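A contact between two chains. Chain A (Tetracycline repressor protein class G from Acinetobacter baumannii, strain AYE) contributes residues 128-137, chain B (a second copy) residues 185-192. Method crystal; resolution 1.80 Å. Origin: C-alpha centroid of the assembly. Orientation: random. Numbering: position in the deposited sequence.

Chain A (128-137) KRAVWALRAV
Chain B (185-192) DAAFNFGL

Both stretches are helical throughout, interior segments of longer helices whose axes approach to 9.2 Å and cross at -69°. The register is set by two CA–CA pairs: Trp132(A) with Ala187(B) at 5.5 Å and Ala136(A) with Gly191(B) at 5.2 Å. Across the two helices, i to i-4 hydrogen bonds run from 2.8 Å between Ala133(A) N and Arg129(A) O to a weak one of 3.4 Å between Gly191(B) N and Ala187(B) O.

Two aromatic bumps account for most of the 364 Å² buried. Trp132(A) points toward chain B and, with chi1 -71° (m) and chi2 -15°, lays its indole along the helix B backbone. Ala187(B) CA sits over one face, 3.7 Å from the five-membered ring centroid and 9° off its normal, a CH-pi contact. Alanine methyls line this approach: Ala186(B) CB is 3.8 Å from Trp132(A) CZ2, and Ala187(B) CB is 3.7 Å from Trp132(A) CD1.

Phe190(B) is the reciprocal bump. Its chi1 of 175° (t) and chi2 of 84° carry the ring into a hollow lined by Arg129(A), Trp132(A) and Ala133(A), with Phe190(B) CD2 3.4 Å from Trp132(A) CB, Phe190(B) CE2 4.0 Å from Ala133(A) CB, and Phe190(B) CE1 3.7 Å from Arg129(A) CG. Arg129(A) (chi1 m, chi2 and chi3 t, chi4 -112°) comes closest through that CG, while Arg129(A) NH1 also lies 4.0 Å from Phe190(B) CE1. The two aromatics meet obliquely, planes at 48°, with the Phe190(B) ring and the six-membered Trp132(A) ring 5.7 Å apart between centroids.

At Gly191(B), Ala136(A) CB packs 4.0 Å from the glycine CA; an ideal CB there would lie a tight 3.2 Å from Ala136(A) CB.

No direct hydrogen bond crosses the contact. Instead one water donates to Trp132(A) O (2.6 Å from the water O) and Ala187(B) O (3.1 Å), linking two carbonyls already used within their helices.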

# COMPACT_ATOMS: atom_id res chain seq x y z
N LYS A 128 -18.22 -1.44 14.23
CA LYS A 128 -17.92 -1.16 12.80
C LYS A 128 -16.66 -0.30 12.70
O LYS A 128 -15.73 -0.69 11.97
CB LYS A 128 -19.06 -0.39 12.12
CG LYS A 128 -20.19 -1.22 11.53
CD LYS A 128 -21.07 -0.40 10.62
CE LYS A 128 -22.50 -0.88 10.55
NZ LYS A 128 -23.44 0.23 10.27
N ARG A 129 -16.67 0.84 13.39
CA ARG A 129 -15.64 1.90 13.27
C ARG A 129 -14.32 1.42 13.89
O ARG A 129 -13.26 1.85 13.41
CB ARG A 129 -16.16 3.21 13.87
CG ARG A 129 -17.25 3.86 13.02
CD ARG A 129 -17.99 4.98 13.71
NE ARG A 129 -19.07 5.49 12.87
CZ ARG A 129 -19.11 6.70 12.30
NH1 ARG A 129 -18.13 7.58 12.49
NH2 ARG A 129 -20.15 7.04 11.56
N ALA A 130 -14.39 0.53 14.89
CA ALA A 130 -13.22 -0.18 15.46
C ALA A 130 -12.50 -0.95 14.35
O ALA A 130 -11.27 -0.80 14.23
CB ALA A 130 -13.64 -1.09 16.59
N VAL A 131 -13.23 -1.74 13.56
CA VAL A 131 -12.67 -2.55 12.44
C VAL A 131 -12.14 -1.61 11.36
O VAL A 131 -11.02 -1.86 10.86
CB VAL A 131 -13.69 -3.55 11.87
CG1 VAL A 131 -13.16 -4.25 10.63
CG2 VAL A 131 -14.12 -4.58 12.91
N TRP A 132 -12.90 -0.56 11.01
CA TRP A 132 -12.51 0.44 9.98
C TRP A 132 -11.20 1.14 10.38
O TRP A 132 -10.37 1.37 9.49
CB TRP A 132 -13.62 1.47 9.74
CG TRP A 132 -14.82 0.93 9.03
CD1 TRP A 132 -14.92 -0.24 8.33
CD2 TRP A 132 -16.10 1.58 8.91
NE1 TRP A 132 -16.18 -0.37 7.81
CE2 TRP A 132 -16.92 0.73 8.14
CE3 TRP A 132 -16.63 2.79 9.38
CZ2 TRP A 132 -18.25 1.05 7.84
CZ3 TRP A 132 -17.94 3.10 9.08
CH2 TRP A 132 -18.73 2.24 8.32
N ALA A 133 -11.04 1.45 11.67
CA ALA A 133 -9.86 2.14 12.25
C ALA A 133 -8.63 1.23 12.17
O ALA A 133 -7.59 1.68 11.68
CB ALA A 133 -10.15 2.57 13.67
N LEU A 134 -8.76 -0.02 12.63
CA LEU A 134 -7.66 -1.02 12.60
C LEU A 134 -7.20 -1.22 11.15
O LEU A 134 -5.97 -1.21 10.91
CB LEU A 134 -8.14 -2.34 13.22
CG LEU A 134 -8.33 -2.30 14.74
CD1 LEU A 134 -9.12 -3.51 15.21
CD2 LEU A 134 -7.00 -2.23 15.46
N ARG A 135 -8.14 -1.35 10.21
CA ARG A 135 -7.85 -1.59 8.77
C ARG A 135 -7.20 -0.35 8.16
O ARG A 135 -6.21 -0.51 7.42
CB ARG A 135 -9.13 -2.03 8.04
CG ARG A 135 -9.51 -3.48 8.33
CD ARG A 135 -10.77 -3.95 7.64
NE ARG A 135 -11.14 -5.30 8.06
CZ ARG A 135 -12.26 -5.93 7.71
NH1 ARG A 135 -13.14 -5.36 6.92
NH2 ARG A 135 -12.48 -7.16 8.17
N ALA A 136 -7.71 0.85 8.49
CA ALA A 136 -7.21 2.15 7.98
C ALA A 136 -5.73 2.33 8.36
O ALA A 136 -4.94 2.76 7.50
CB ALA A 136 -8.05 3.28 8.50
N VAL A 137 -5.37 2.01 9.61
CA VAL A 137 -3.96 2.09 10.11
C VAL A 137 -3.08 1.17 9.24
O VAL A 137 -2.02 1.64 8.77
CB VAL A 137 -3.87 1.74 11.61
CG1 VAL A 137 -2.43 1.54 12.06
CG2 VAL A 137 -4.55 2.80 12.47
N ASP B 185 -16.92 1.48 0.12
CA ASP B 185 -16.84 2.97 0.10
C ASP B 185 -16.89 3.51 1.54
O ASP B 185 -16.12 4.43 1.85
CB ASP B 185 -17.95 3.59 -0.75
CG ASP B 185 -17.69 3.53 -2.25
OD1 ASP B 185 -16.66 2.95 -2.65
OD2 ASP B 185 -18.52 4.08 -3.00
N ALA B 186 -17.78 2.95 2.38
CA ALA B 186 -17.97 3.35 3.79
C ALA B 186 -16.64 3.22 4.54
O ALA B 186 -16.23 4.20 5.20
CB ALA B 186 -19.05 2.52 4.43
N ALA B 187 -15.99 2.06 4.44
CA ALA B 187 -14.69 1.75 5.08
C ALA B 187 -13.62 2.75 4.62
O ALA B 187 -12.90 3.30 5.48
CB ALA B 187 -14.28 0.33 4.76
N PHE B 188 -13.52 2.98 3.31
CA PHE B 188 -12.51 3.90 2.72
C PHE B 188 -12.73 5.32 3.26
O PHE B 188 -11.75 5.94 3.72
CB PHE B 188 -12.55 3.90 1.19
CG PHE B 188 -11.67 4.96 0.59
CD1 PHE B 188 -10.29 4.80 0.56
CD2 PHE B 188 -12.20 6.16 0.13
CE1 PHE B 188 -9.47 5.80 0.05
CE2 PHE B 188 -11.38 7.15 -0.38
CZ PHE B 188 -10.02 6.97 -0.42
N ASN B 189 -13.97 5.81 3.21
CA ASN B 189 -14.35 7.20 3.60
C ASN B 189 -14.02 7.44 5.08
O ASN B 189 -13.56 8.54 5.40
CB ASN B 189 -15.81 7.51 3.29
CG ASN B 189 -16.11 7.57 1.81
OD1 ASN B 189 -15.26 7.93 1.01
ND2 ASN B 189 -17.33 7.22 1.43
N PHE B 190 -14.25 6.45 5.94
CA PHE B 190 -13.97 6.56 7.40
C PHE B 190 -12.49 6.87 7.62
O PHE B 190 -12.19 7.80 8.40
CB PHE B 190 -14.38 5.29 8.16
CG PHE B 190 -14.01 5.33 9.62
CD1 PHE B 190 -14.84 5.94 10.54
CD2 PHE B 190 -12.80 4.80 10.06
CE1 PHE B 190 -14.48 5.99 11.88
CE2 PHE B 190 -12.45 4.85 11.40
CZ PHE B 190 -13.29 5.45 12.31
N GLY B 191 -11.60 6.13 6.96
CA GLY B 191 -10.14 6.32 7.07
C GLY B 191 -9.71 7.68 6.54
O GLY B 191 -8.92 8.36 7.21
N LEU B 192 -10.25 8.07 5.38
CA LEU B 192 -9.94 9.37 4.72
C LEU B 192 -10.45 10.52 5.60
O LEU B 192 -9.67 11.47 5.84
CB LEU B 192 -10.59 9.39 3.33
CG LEU B 192 -10.36 10.65 2.50
CD1 LEU B 192 -8.87 10.94 2.34
CD2 LEU B 192 -11.02 10.53 1.14
O HOH W 1 -11.01 1.29 6.99